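SsDNA binding protein (Pyrococcus furiosus, PDB 4PSM) binds single-stranded DNA, probably enclosing it in tunnels formed between the subunits of its assembly. Local coordinates at residues E34-A39 with G73-N78; K57-V62 with Y87-E92; S65-I70 with L79-I84. One frame throughout, in Å; residues are numbered along the deposited sequence.

Contact 1: residues E34-A39 with G73-N78; sequences EEVVKA and GKIVWN
Ala-39, one turn after Glu-35 on the same side of helix 33-53, is the bump of this contact, and Ile-75 supplies the hollow. The Ala-39 methyl is 3.6 Å from Ile-75 CB and almost as near to CG2 and CD1, seated where the isoleucine forks. With CG1 beside its backbone N (chi1 -61°), Ile-75 sends CD1 on to Val-36 CG2, at a looser 4.3 Å. Ile-75 CG2 turns the other way and lies 3.9 Å above the centre of the Trp-77 ring. That ring comes edge-on to the helix: its NE1 donates to the Ala-39 carbonyl O at 2.7 Å, with the oxygen near the ring plane but the N-H above the carbonyl plane. At the other end, Glu-35 bends at chi2 (63°) so that OE2 accepts the Ile-75 N-H at 2.8 Å, from above the carboxylate plane. Lys-74 crosses Glu-35 at about a right angle; its CD packs 3.2 Å from OE1, whereas the NZ-OE1 salt bridge is long. The axes of 34-39 and 74-77 run nearly parallel (19°), a helix packed on a face of the antiparallel sheet; Leu-23 of helix 15-26 and Phe-68 of strand 61-71 also pack on Ile-75 and Trp-77.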
loop_
_atom_site.group_PDB
_atom_site.type_symbol
_atom_site.label_atom_id
_atom_site.label_comp_id
_atom_site.label_asym_id
_atom_site.label_seq_id
_atom_site.Cartn_x
_atom_site.Cartn_y
_atom_site.Cartn_z
ATOM N N GLU A 34 14.594 18.364 -13.251
ATOM C CA GLU A 34 15.648 18.285 -14.257
ATOM C C GLU A 34 16.370 19.620 -14.408
ATOM O O GLU A 34 17.562 19.660 -14.699
ATOM C CB GLU A 34 15.100 17.814 -15.612
ATOM C CG GLU A 34 13.596 17.988 -15.777
ATOM C CD GLU A 34 12.797 16.894 -15.087
ATOM O OE1 GLU A 34 11.704 17.199 -14.565
ATOM O OE2 GLU A 34 13.260 15.730 -15.075
ATOM N N GLU A 35 15.648 20.717 -14.212
ATOM C CA GLU A 35 16.268 22.040 -14.281
ATOM C C GLU A 35 17.179 22.278 -13.080
ATOM O O GLU A 35 18.275 22.812 -13.227
ATOM C CB GLU A 35 15.208 23.149 -14.372
ATOM C CG GLU A 35 15.752 24.561 -14.219
ATOM C CD GLU A 35 16.726 24.947 -15.321
ATOM O OE1 GLU A 35 16.728 24.284 -16.378
ATOM O OE2 GLU A 35 17.491 25.918 -15.132
ATOM N N VAL A 36 16.713 21.878 -11.898
ATOM C CA VAL A 36 17.504 21.970 -10.684
ATOM C C VAL A 36 18.802 21.192 -10.848
ATOM O O VAL A 36 19.888 21.691 -10.546
ATOM C CB VAL A 36 16.734 21.423 -9.473
ATOM C CG1 VAL A 36 17.659 21.272 -8.270
ATOM C CG2 VAL A 36 15.562 22.326 -9.139
ATOM N N VAL A 37 18.686 19.965 -11.336
ATOM C CA VAL A 37 19.858 19.128 -11.546
ATOM C C VAL A 37 20.808 19.798 -12.526
ATOM O O VAL A 37 22.022 19.797 -12.340
ATOM C CB VAL A 37 19.467 17.734 -12.067
ATOM C CG1 VAL A 37 20.672 17.024 -12.679
ATOM C CG2 VAL A 37 18.867 16.908 -10.948
ATOM N N LYS A 38 20.234 20.381 -13.568
ATOM C CA LYS A 38 21.007 21.006 -14.625
ATOM C C LYS A 38 21.684 22.283 -14.112
ATOM O O LYS A 38 22.866 22.504 -14.341
ATOM C CB LYS A 38 20.094 21.296 -15.821
ATOM C CG LYS A 38 20.798 21.734 -17.090
ATOM C CD LYS A 38 21.055 23.231 -17.108
ATOM C CE LYS A 38 20.876 23.797 -18.510
ATOM N NZ LYS A 38 21.612 22.998 -19.527
ATOM N N ALA A 39 20.933 23.117 -13.404
ATOM C CA ALA A 39 21.463 24.367 -12.877
ATOM C C ALA A 39 22.564 24.122 -11.842
ATOM O O ALA A 39 23.599 24.779 -11.849
ATOM C CB ALA A 39 20.346 25.221 -12.271
ATOM N N GLY A 73 10.846 29.477 -15.666
ATOM C CA GLY A 73 11.101 28.186 -15.054
ATOM C C GLY A 73 12.535 27.715 -15.208
ATOM O O GLY A 73 12.822 26.529 -15.072
ATOM N N LYS A 74 13.436 28.649 -15.497
ATOM C CA LYS A 74 14.855 28.324 -15.646
ATOM C C LYS A 74 15.688 29.054 -14.606
ATOM O O LYS A 74 15.514 30.249 -14.388
ATOM C CB LYS A 74 15.355 28.687 -17.046
ATOM C CG LYS A 74 14.801 27.817 -18.156
ATOM C CD LYS A 74 15.681 26.604 -18.390
ATOM C CE LYS A 74 15.218 25.818 -19.606
ATOM N NZ LYS A 74 16.186 24.751 -19.978
ATOM N N ILE A 75 16.592 28.334 -13.958
ATOM C CA ILE A 75 17.471 28.952 -12.974
ATOM C C ILE A 75 18.628 29.663 -13.674
ATOM O O ILE A 75 19.438 29.035 -14.360
ATOM C CB ILE A 75 18.015 27.920 -11.958
ATOM C CG1 ILE A 75 16.862 27.277 -11.183
ATOM C CG2 ILE A 75 18.992 28.578 -10.990
ATOM C CD1 ILE A 75 17.286 26.143 -10.286
ATOM N N VAL A 76 18.688 30.979 -13.515
ATOM C CA VAL A 76 19.790 31.750 -14.079
ATOM C C VAL A 76 20.695 32.254 -12.957
ATOM O O VAL A 76 20.307 33.082 -12.129
ATOM C CB VAL A 76 19.306 32.901 -15.016
ATOM C CG1 VAL A 76 18.004 32.513 -15.718
ATOM C CG2 VAL A 76 19.148 34.206 -14.264
ATOM N N TRP A 77 21.900 31.708 -12.903
ATOM C CA TRP A 77 22.829 32.085 -11.859
ATOM C C TRP A 77 23.334 33.491 -12.121
ATOM O O TRP A 77 23.421 33.927 -13.267
ATOM C CB TRP A 77 24.006 31.111 -11.796
ATOM C CG TRP A 77 23.619 29.704 -11.444
ATOM C CD1 TRP A 77 23.715 28.601 -12.243
ATOM C CD2 TRP A 77 23.076 29.248 -10.196
ATOM N NE1 TRP A 77 23.271 27.485 -11.570
ATOM C CE2 TRP A 77 22.871 27.855 -10.314
ATOM C CE3 TRP A 77 22.744 29.881 -8.991
ATOM C CZ2 TRP A 77 22.354 27.086 -9.274
ATOM C CZ3 TRP A 77 22.222 29.118 -7.961
ATOM C CH2 TRP A 77 22.031 27.733 -8.110
ATOM N N ASN A 78 23.635 34.205 -11.045
ATOM C CA ASN A 78 24.372 35.456 -11.126
ATOM C C ASN A 78 25.777 35.207 -10.596
ATOM O O ASN A 78 26.043 35.370 -9.404
ATOM C CB ASN A 78 23.676 36.543 -10.312
ATOM C CG ASN A 78 24.438 37.853 -10.319
ATOM O OD1 ASN A 78 25.340 38.060 -11.133
ATOM N ND2 ASN A 78 24.077 38.747 -9.407
#

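Contact 2: residues K57-V62 with Y87-E92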
loop_
_atom_site.group_PDB
_atom_site.type_symbol
_atom_site.label_atom_id
_atom_site.label_comp_id
_atom_site.label_asym_id
_atom_site.label_seq_id
_atom_site.Cartn_x
_atom_site.Cartn_y
_atom_site.Cartn_z
ATOM N N LYS A 57 41.324 21.870 -0.048
ATOM C CA LYS A 57 41.322 20.418 0.086
ATOM C C LYS A 57 39.910 19.945 0.426
ATOM O O LYS A 57 39.046 20.749 0.776
ATOM C CB LYS A 57 42.287 20.001 1.193
ATOM C CG LYS A 57 43.716 20.479 0.987
ATOM C CD LYS A 57 44.547 19.440 0.251
ATOM C CE LYS A 57 44.685 18.168 1.075
ATOM N NZ LYS A 57 45.424 17.099 0.347
ATOM N N LYS A 58 39.660 18.645 0.341
ATOM C CA LYS A 58 38.310 18.165 0.637
ATOM C C LYS A 58 38.039 18.098 2.142
ATOM O O LYS A 58 36.891 17.967 2.560
ATOM C CB LYS A 58 38.009 16.831 -0.063
ATOM C CG LYS A 58 39.003 15.726 0.204
ATOM C CD LYS A 58 38.432 14.380 -0.225
ATOM C CE LYS A 58 39.487 13.277 -0.218
ATOM N NZ LYS A 58 40.179 13.146 1.094
ATOM N N GLU A 59 39.103 18.205 2.942
ATOM C CA GLU A 59 39.002 18.250 4.405
ATOM C C GLU A 59 38.626 19.647 4.886
ATOM O O GLU A 59 38.109 19.822 5.985
ATOM C CB GLU A 59 40.327 17.843 5.071
ATOM C CG GLU A 59 40.731 16.392 4.857
ATOM C CD GLU A 59 41.108 16.090 3.419
ATOM O OE1 GLU A 59 42.028 16.750 2.888
ATOM O OE2 GLU A 59 40.478 15.195 2.817
ATOM N N ASP A 60 38.904 20.643 4.060
ATOM C CA ASP A 60 38.552 22.009 4.393
ATOM C C ASP A 60 37.043 22.178 4.435
ATOM O O ASP A 60 36.292 21.363 3.899
ATOM C CB ASP A 60 39.164 22.993 3.389
ATOM C CG ASP A 60 40.687 22.961 3.392
ATOM O OD1 ASP A 60 41.290 22.765 4.473
ATOM O OD2 ASP A 60 41.281 23.129 2.308
ATOM N N VAL A 61 36.609 23.250 5.076
ATOM C CA VAL A 61 35.204 23.575 5.151
ATOM C C VAL A 61 34.949 24.864 4.389
ATOM O O VAL A 61 35.713 25.816 4.480
ATOM C CB VAL A 61 34.740 23.706 6.610
ATOM C CG1 VAL A 61 33.362 24.336 6.680
ATOM C CG2 VAL A 61 34.760 22.337 7.287
ATOM N N VAL A 62 33.869 24.877 3.625
ATOM C CA VAL A 62 33.509 26.044 2.846
ATOM C C VAL A 62 32.099 26.502 3.200
ATOM O O VAL A 62 31.316 25.754 3.783
ATOM C CB VAL A 62 33.577 25.736 1.334
ATOM C CG1 VAL A 62 34.938 25.171 0.971
ATOM C CG2 VAL A 62 32.472 24.755 0.938
ATOM N N TYR A 87 37.569 27.559 4.940
ATOM C CA TYR A 87 38.067 27.373 6.294
ATOM C C TYR A 87 38.993 26.172 6.341
ATOM O O TYR A 87 38.535 25.034 6.288
ATOM C CB TYR A 87 36.905 27.192 7.263
ATOM C CG TYR A 87 35.927 28.337 7.210
ATOM C CD1 TYR A 87 36.062 29.428 8.053
ATOM C CD2 TYR A 87 34.878 28.337 6.299
ATOM C CE1 TYR A 87 35.172 30.485 8.002
ATOM C CE2 TYR A 87 33.985 29.393 6.239
ATOM C CZ TYR A 87 34.141 30.463 7.096
ATOM O OH TYR A 87 33.264 31.518 7.048
ATOM N N LYS A 88 40.294 26.436 6.431
ATOM C CA LYS A 88 41.293 25.376 6.391
ATOM C C LYS A 88 41.198 24.492 7.622
ATOM O O LYS A 88 41.074 24.987 8.741
ATOM C CB LYS A 88 42.691 25.969 6.271
ATOM C CG LYS A 88 42.817 26.995 5.163
ATOM C CD LYS A 88 42.599 26.370 3.795
ATOM C CE LYS A 88 43.608 25.263 3.522
ATOM N NZ LYS A 88 43.599 24.803 2.091
ATOM N N LYS A 89 41.239 23.181 7.405
ATOM C CA LYS A 89 41.164 22.217 8.492
ATOM C C LYS A 89 42.142 22.560 9.620
ATOM O O LYS A 89 41.779 22.546 10.796
ATOM C CB LYS A 89 41.444 20.805 7.969
ATOM C CG LYS A 89 41.473 19.741 9.062
ATOM C CD LYS A 89 42.046 18.435 8.550
ATOM C CE LYS A 89 42.103 17.389 9.650
ATOM N NZ LYS A 89 42.638 16.086 9.157
ATOM N N GLU A 90 43.382 22.870 9.251
ATOM C CA GLU A 90 44.441 23.131 10.226
ATOM C C GLU A 90 44.186 24.384 11.067
ATOM O O GLU A 90 44.697 24.509 12.178
ATOM C CB GLU A 90 45.802 23.221 9.529
ATOM C CG GLU A 90 46.852 22.286 10.098
ATOM C CD GLU A 90 47.593 21.524 9.017
ATOM O OE1 GLU A 90 46.987 21.251 7.959
ATOM O OE2 GLU A 90 48.782 21.202 9.223
ATOM N N GLU A 91 43.395 25.306 10.529
ATOM C CA GLU A 91 43.053 26.533 11.239
ATOM C C GLU A 91 41.727 26.400 11.966
ATOM O O GLU A 91 41.394 27.209 12.826
ATOM C CB GLU A 91 43.016 27.725 10.273
ATOM C CG GLU A 91 44.391 28.305 9.978
ATOM C CD GLU A 91 44.539 28.798 8.555
ATOM O OE1 GLU A 91 43.582 29.404 8.030
ATOM O OE2 GLU A 91 45.615 28.569 7.959
ATOM N N GLU A 92 40.972 25.366 11.613
ATOM C CA GLU A 92 39.645 25.154 12.168
ATOM C C GLU A 92 39.429 23.675 12.426
ATOM O O GLU A 92 38.545 23.058 11.831
ATOM C CB GLU A 92 38.586 25.689 11.202
ATOM C CG GLU A 92 38.605 27.205 11.042
ATOM C CD GLU A 92 38.208 27.911 12.326
ATOM O OE1 GLU A 92 37.499 27.292 13.150
ATOM O OE2 GLU A 92 38.609 29.078 12.518
#
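The backbones pair antiparallel at Val-61 and Tyr-87, a hydrogen-bonded pair in which Val-61 N gives a nearly straight bond to Tyr-87 O (2.9 Å, 177°), whereas the return bond from Tyr-87 N to Val-61 O is bent to 126° and weak. Both side chains rise on the same face, CB to CB at 4.2 Å, and the Tyr-87 ring turns an edge to the Val-61 carbonyl, its CD2 3.2 Å from that O. Asp-60, just before the pair, is buried and gripped by three donors. With CG beside its backbone N, it presents OD1 to the Lys-89 N-H at 3.0 Å through the anti lone pair. OD2 takes two bonds, from Lys-57 N at 2.7 Å and from Lys-88 NZ at 2.9 Å, each arriving from above the carboxylate plane. Lys-88 curls at chi2 and chi3 to lie alongside Asp-60, and the salt bridge probably stabilises the ionised carboxylate. Lys-89 is extended, CD 3.9 Å from Glu-59 CB. Tyr-87 OH bonds to Glu-85, and the ring meets Phe-9 edge to face. This is an antiparallel sheet end, where a buried aspartate ties the turn entering strand 61-71 to the linker before helix 93-141.

Contact 3: residues S65-I70 with L79-I84; sequences SVDFNI and LDSLEI
Two antiparallel strands, 61-71 and 74-87, form a beta hairpin, and this contact lies where the second strand is interrupted by an irregular loop before pairing resumes. Ser-65 and Glu-83 make the hydrogen-bonded pair at which it resumes: Ser-65 N donates to Glu-83 O at 3.0 Å, in the carbonyl plane, and Glu-83 N returns a bond to Ser-65 O at 2.9 Å. Both are close to straight, at 164° and 168°, although the second arrives above the plane of its carbonyl. The two side chains lie on one face, where Ser-65 CB touches Glu-83 CG at 3.9 Å. Ser-65 O is crowded further by Leu-82, whose CA-H makes a contact with it at 3.3 Å and whose CD1 lies alongside. Leu-82 CG stands anti to its backbone N, which carries CD1 over to Val-66 CB at 3.8 Å. Where the loop replaces regular pairing, a side chain supplies the acceptor: Ser-81 points toward the neighbouring strand, and its OG accepts the Asp-67 N-H at 2.9 Å. OG lies between the backbone N and the carbonyl carbon of Ser-81 (chi1 63°), and it is also hydrogen-bonded to Asn-78 O, so it links Asp-67 to the residue that leads into the loop. Val-66 CG2, anti to its own backbone N, comes to 3.7 Å from the same OG. Strand 61-71 is the middle strand of the sheet: Val-66 bonds through its backbone to Leu-5 of strand 4-11, and Asp-67 and Asn-69 pair with Asn-78 and Val-76 before the loop. Helix 33-53 packs against this region, with Leu-43 on Val-66, Ile-46 on Leu-79, and Lys-50 and Leu-51 on Ile-84.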
loop_
_atom_site.group_PDB
_atom_site.type_symbol
_atom_site.label_atom_id
_atom_site.label_comp_id
_atom_site.label_asym_id
_atom_site.label_seq_id
_atom_site.Cartn_x
_atom_site.Cartn_y
_atom_site.Cartn_z
ATOM N N SER A 65 27.594 30.920 -1.181
ATOM C CA SER A 65 26.442 31.781 -1.350
ATOM C C SER A 65 26.373 32.207 -2.809
ATOM O O SER A 65 27.392 32.406 -3.467
ATOM C CB SER A 65 26.551 33.011 -0.451
ATOM O OG SER A 65 26.872 32.645 0.879
ATOM N N VAL A 66 25.166 32.341 -3.323
ATOM C CA VAL A 66 25.000 32.792 -4.689
ATOM C C VAL A 66 23.556 33.181 -4.929
ATOM O O VAL A 66 22.633 32.441 -4.586
ATOM C CB VAL A 66 25.446 31.720 -5.708
ATOM C CG1 VAL A 66 24.547 30.499 -5.624
ATOM C CG2 VAL A 66 25.452 32.298 -7.119
ATOM N N ASP A 67 23.371 34.367 -5.489
ATOM C CA ASP A 67 22.052 34.815 -5.889
ATOM C C ASP A 67 21.752 34.261 -7.268
ATOM O O ASP A 67 22.663 34.014 -8.071
ATOM C CB ASP A 67 21.968 36.341 -5.888
ATOM C CG ASP A 67 21.904 36.916 -4.487
ATOM O OD1 ASP A 67 20.783 37.151 -3.992
ATOM O OD2 ASP A 67 22.975 37.127 -3.882
ATOM N N PHE A 68 20.471 34.040 -7.526
ATOM C CA PHE A 68 20.030 33.517 -8.804
ATOM C C PHE A 68 18.604 33.976 -9.031
ATOM O O PHE A 68 17.927 34.425 -8.106
ATOM C CB PHE A 68 20.097 31.989 -8.810
ATOM C CG PHE A 68 19.075 31.339 -7.918
ATOM C CD1 PHE A 68 17.883 30.860 -8.438
ATOM C CD2 PHE A 68 19.303 31.220 -6.554
ATOM C CE1 PHE A 68 16.937 30.267 -7.617
ATOM C CE2 PHE A 68 18.361 30.629 -5.729
ATOM C CZ PHE A 68 17.177 30.150 -6.263
ATOM N N ASN A 69 18.151 33.874 -10.268
ATOM C CA ASN A 69 16.781 34.215 -10.576
ATOM C C ASN A 69 16.112 33.094 -11.341
ATOM O O ASN A 69 16.767 32.346 -12.071
ATOM C CB ASN A 69 16.717 35.515 -11.369
ATOM C CG ASN A 69 15.940 36.588 -10.647
ATOM O OD1 ASN A 69 14.710 36.635 -10.718
ATOM N ND2 ASN A 69 16.652 37.462 -9.946
ATOM N N ILE A 70 14.806 32.969 -11.149
ATOM C CA ILE A 70 14.026 32.014 -11.911
ATOM C C ILE A 70 13.304 32.778 -13.011
ATOM O O ILE A 70 12.483 33.653 -12.744
ATOM C CB ILE A 70 13.040 31.248 -11.014
ATOM C CG1 ILE A 70 13.798 30.568 -9.867
ATOM C CG2 ILE A 70 12.249 30.233 -11.829
ATOM C CD1 ILE A 70 12.925 29.728 -8.962
ATOM N N LEU A 79 26.664 34.782 -11.487
ATOM C CA LEU A 79 28.006 34.366 -11.107
ATOM C C LEU A 79 28.768 35.453 -10.351
ATOM O O LEU A 79 29.686 35.163 -9.582
ATOM C CB LEU A 79 28.779 33.936 -12.351
ATOM C CG LEU A 79 28.621 32.475 -12.792
ATOM C CD1 LEU A 79 27.632 31.641 -11.972
ATOM C CD2 LEU A 79 28.526 32.236 -14.307
ATOM N N ASP A 80 28.379 36.701 -10.571
ATOM C CA ASP A 80 29.000 37.823 -9.883
ATOM C C ASP A 80 28.778 37.719 -8.378
ATOM O O ASP A 80 29.673 38.011 -7.589
ATOM C CB ASP A 80 28.439 39.146 -10.408
ATOM C CG ASP A 80 28.553 39.272 -11.916
ATOM O OD1 ASP A 80 29.564 39.832 -12.393
ATOM O OD2 ASP A 80 27.629 38.809 -12.623
ATOM N N SER A 81 27.580 37.293 -7.990
ATOM C CA SER A 81 27.188 37.233 -6.581
ATOM C C SER A 81 27.794 36.050 -5.815
ATOM O O SER A 81 27.642 35.958 -4.599
ATOM C CB SER A 81 25.660 37.183 -6.464
ATOM O OG SER A 81 25.137 35.998 -7.058
ATOM N N LEU A 82 28.473 35.149 -6.520
ATOM C CA LEU A 82 29.007 33.942 -5.895
ATOM C C LEU A 82 30.114 34.237 -4.896
ATOM O O LEU A 82 31.118 34.869 -5.227
ATOM C CB LEU A 82 29.535 32.960 -6.936
ATOM C CG LEU A 82 30.167 31.720 -6.310
ATOM C CD1 LEU A 82 29.105 30.879 -5.611
ATOM C CD2 LEU A 82 30.928 30.904 -7.340
ATOM N N GLU A 83 29.922 33.759 -3.674
ATOM C CA GLU A 83 30.922 33.886 -2.630
ATOM C C GLU A 83 31.294 32.507 -2.104
ATOM O O GLU A 83 30.430 31.684 -1.810
ATOM C CB GLU A 83 30.410 34.772 -1.493
ATOM C CG GLU A 83 29.160 35.568 -1.844
ATOM C CD GLU A 83 28.915 36.725 -0.895
ATOM O OE1 GLU A 83 27.923 36.681 -0.138
ATOM O OE2 GLU A 83 29.715 37.684 -0.913
ATOM N N ILE A 84 32.589 32.253 -2.013
ATOM C CA ILE A 84 33.081 31.014 -1.443
ATOM C C ILE A 84 33.987 31.321 -0.250
ATOM O O ILE A 84 35.167 31.621 -0.419
ATOM C CB ILE A 84 33.872 30.185 -2.470
ATOM C CG1 ILE A 84 33.047 29.956 -3.734
ATOM C CG2 ILE A 84 34.304 28.860 -1.861
ATOM C CD1 ILE A 84 33.777 29.162 -4.792
#

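Contacts 1 and 3 are neighbours, their centres about 12 Å apart, and are joined directly by backbone pairing between the two strands; the centre of contact 2 lies about 29 Å from that of contact 1 and 22 Å from that of contact 3. Contacts 2 and 3 both lie along strand 61-71, contacts 1 and 3 along strand 74-87. Contacts 1 and 2 are partly buried, contact 3 is a surface contact. Their chemistry differs accordingly: contact 1 fits helix to sheet through apolar packing flanked by side-chain bonds, contact 3 relies on backbone pairing patched by a serine, and contact 2 adds a buried carboxylate held by a lysine and two backbone N-H groups at the approach to the long helix.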